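Local coordinates for protein cadherin-related family member 2 (Mus musculus, PDB 5CYX) that probably links adjacent microvilli through calcium-dependent heterophilic adhesion to CDHR5, controlling how microvilli pack at the apical epithelial membrane, at residues Lys146-Thr151 with Phe180-Leu185. Sequence-based numbering, arbitrary orientation.
Sequences KVIPST and FYQLEL
Ile148 and Gln182 pair through two backbone hydrogen bonds, both 2.9 Å: Ile148 N to Gln182 O, and Gln182 N to Ile148 O. This is an antiparallel edge pairing in the second extracellular cadherin repeat, a Greek-key beta sandwich, where 140-148 forms the outer strand of its sheet beside 180-189. Two residues along each strand, past the non-hydrogen-bonded pair of Val147 and Leu183, Lys146 and Glu184 form the next hydrogen-bonded pair; Glu184 N to Lys146 O is short at 2.8 Å, while the return bond from Lys146 N is weak. Their side chains share the outer face with Ile148 and Gln182. Opposite charges could attract there, but Lys146 NZ stays 6.1 Å from Glu184 OE1.

On the inner face Val147 CG1, anti to the backbone N (chi1 -179°), meets Tyr181 CD2 at 4.2 Å. Just past the strand, Pro149 crosses the Tyr181 side chain at about a right angle, with Pro149 CD against Tyr181 CD2. Phe158 packs edge-to-face with that ring, and Leu183 also touches Phe158, tying this face into the core. Strand 206-213 binds the far edge of 180-185. The strand pairing ends with Ile148; the peptide to Pro149 is cis, and just beyond it Ser150 OG turns back to donate a 2.8 Å hydrogen bond to Val147 O.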
loop_
_atom_site.group_PDB
_atom_site.type_symbol
_atom_site.label_atom_id
_atom_site.label_comp_id
_atom_site.label_asym_id
_atom_site.label_seq_id
_atom_site.Cartn_x
_atom_site.Cartn_y
_atom_site.Cartn_z
ATOM N N LYS A 146 7.295 17.243 -4.175
ATOM C CA LYS A 146 7.097 17.680 -5.549
ATOM C C LYS A 146 7.407 16.571 -6.530
ATOM O O LYS A 146 8.257 15.709 -6.255
ATOM C CB LYS A 146 8.004 18.906 -5.849
ATOM C CG LYS A 146 7.573 19.666 -7.099
ATOM C CD LYS A 146 8.061 21.121 -7.177
ATOM C CE LYS A 146 7.545 21.996 -6.023
ATOM N NZ LYS A 146 6.055 22.041 -5.873
ATOM N N VAL A 147 6.724 16.587 -7.662
ATOM C CA VAL A 147 7.034 15.739 -8.803
ATOM C C VAL A 147 7.311 16.655 -10.017
ATOM O O VAL A 147 6.585 17.593 -10.249
ATOM C CB VAL A 147 5.895 14.742 -9.039
ATOM C CG1 VAL A 147 6.155 13.793 -10.196
ATOM C CG2 VAL A 147 5.674 13.930 -7.787
ATOM N N ILE A 148 8.403 16.409 -10.733
ATOM C CA ILE A 148 8.769 17.153 -11.945
ATOM C C ILE A 148 8.903 16.136 -13.077
ATOM O O ILE A 148 9.571 15.135 -12.881
ATOM C CB ILE A 148 10.120 17.873 -11.759
ATOM C CG1 ILE A 148 9.975 18.957 -10.681
ATOM C CG2 ILE A 148 10.613 18.508 -13.081
ATOM C CD1 ILE A 148 11.246 19.756 -10.420
ATOM N N PRO A 149 8.282 16.334 -14.240
ATOM C CA PRO A 149 7.333 17.421 -14.536
ATOM C C PRO A 149 6.043 17.359 -13.707
ATOM O O PRO A 149 5.583 16.241 -13.398
ATOM C CB PRO A 149 6.996 17.186 -16.018
ATOM C CG PRO A 149 7.168 15.710 -16.187
ATOM C CD PRO A 149 8.347 15.349 -15.334
ATOM N N SER A 150 5.502 18.543 -13.369
ATOM C CA SER A 150 4.234 18.710 -12.614
ATOM C C SER A 150 3.010 18.827 -13.518
ATOM O O SER A 150 2.812 19.860 -14.155
ATOM C CB SER A 150 4.231 19.984 -11.750
ATOM O OG SER A 150 5.331 20.054 -10.888
ATOM N N THR A 151 2.210 17.768 -13.552
ATOM C CA THR A 151 0.900 17.748 -14.213
ATOM C C THR A 151 -0.070 17.050 -13.241
ATOM O O THR A 151 0.377 16.338 -12.315
ATOM C CB THR A 151 0.960 16.973 -15.554
ATOM O OG1 THR A 151 1.415 15.620 -15.326
ATOM C CG2 THR A 151 1.911 17.652 -16.539
ATOM N N PHE A 180 10.873 10.449 -17.910
ATOM C CA PHE A 180 11.615 10.778 -16.693
ATOM C C PHE A 180 10.738 11.501 -15.673
ATOM O O PHE A 180 9.821 12.252 -16.031
ATOM C CB PHE A 180 12.860 11.633 -17.041
ATOM C CG PHE A 180 13.769 11.941 -15.863
ATOM C CD1 PHE A 180 14.754 11.047 -15.461
ATOM C CD2 PHE A 180 13.671 13.158 -15.188
ATOM C CE1 PHE A 180 15.599 11.346 -14.400
ATOM C CE2 PHE A 180 14.509 13.458 -14.125
ATOM C CZ PHE A 180 15.467 12.553 -13.727
ATOM N N TYR A 181 11.031 11.257 -14.406
ATOM C CA TYR A 181 10.456 11.986 -13.300
ATOM C C TYR A 181 11.542 12.216 -12.258
ATOM O O TYR A 181 12.437 11.405 -12.094
ATOM C CB TYR A 181 9.270 11.271 -12.650
ATOM C CG TYR A 181 8.128 10.929 -13.593
ATOM C CD1 TYR A 181 8.128 9.733 -14.289
ATOM C CD2 TYR A 181 7.036 11.802 -13.775
ATOM C CE1 TYR A 181 7.151 9.437 -15.181
ATOM C CE2 TYR A 181 6.027 11.511 -14.657
ATOM C CZ TYR A 181 6.074 10.336 -15.349
ATOM O OH TYR A 181 5.098 10.002 -16.231
ATOM N N GLN A 182 11.425 13.331 -11.566
ATOM C CA GLN A 182 12.198 13.628 -10.418
ATOM C C GLN A 182 11.240 13.954 -9.287
ATOM O O GLN A 182 10.455 14.899 -9.369
ATOM C CB GLN A 182 13.106 14.836 -10.665
ATOM C CG GLN A 182 14.008 15.110 -9.472
ATOM C CD GLN A 182 14.735 16.432 -9.617
ATOM O OE1 GLN A 182 15.578 16.553 -10.475
ATOM N NE2 GLN A 182 14.409 17.409 -8.788
ATOM N N LEU A 183 11.368 13.205 -8.214
ATOM C CA LEU A 183 10.552 13.362 -7.038
ATOM C C LEU A 183 11.415 14.024 -5.996
ATOM O O LEU A 183 12.570 13.601 -5.797
ATOM C CB LEU A 183 10.119 12.003 -6.507
ATOM C CG LEU A 183 9.043 11.188 -7.185
ATOM C CD1 LEU A 183 9.384 10.796 -8.595
ATOM C CD2 LEU A 183 8.831 9.937 -6.346
ATOM N N GLU A 184 10.864 15.030 -5.326
ATOM C CA GLU A 184 11.456 15.590 -4.133
ATOM C C GLU A 184 10.718 15.043 -2.899
ATOM O O GLU A 184 9.507 15.149 -2.845
ATOM C CB GLU A 184 11.349 17.106 -4.171
ATOM C CG GLU A 184 11.721 17.764 -2.871
ATOM C CD GLU A 184 11.686 19.270 -2.942
ATOM O OE1 GLU A 184 11.448 19.852 -4.025
ATOM O OE2 GLU A 184 11.974 19.872 -1.903
ATOM N N LEU A 185 11.452 14.527 -1.906
ATOM C CA LEU A 185 10.834 13.998 -0.655
ATOM C C LEU A 185 11.361 14.694 0.564
ATOM O O LEU A 185 12.414 15.358 0.524
ATOM C CB LEU A 185 11.135 12.509 -0.446
ATOM C CG LEU A 185 11.287 11.630 -1.657
ATOM C CD1 LEU A 185 11.654 10.212 -1.192
ATOM C CD2 LEU A 185 10.000 11.588 -2.442
#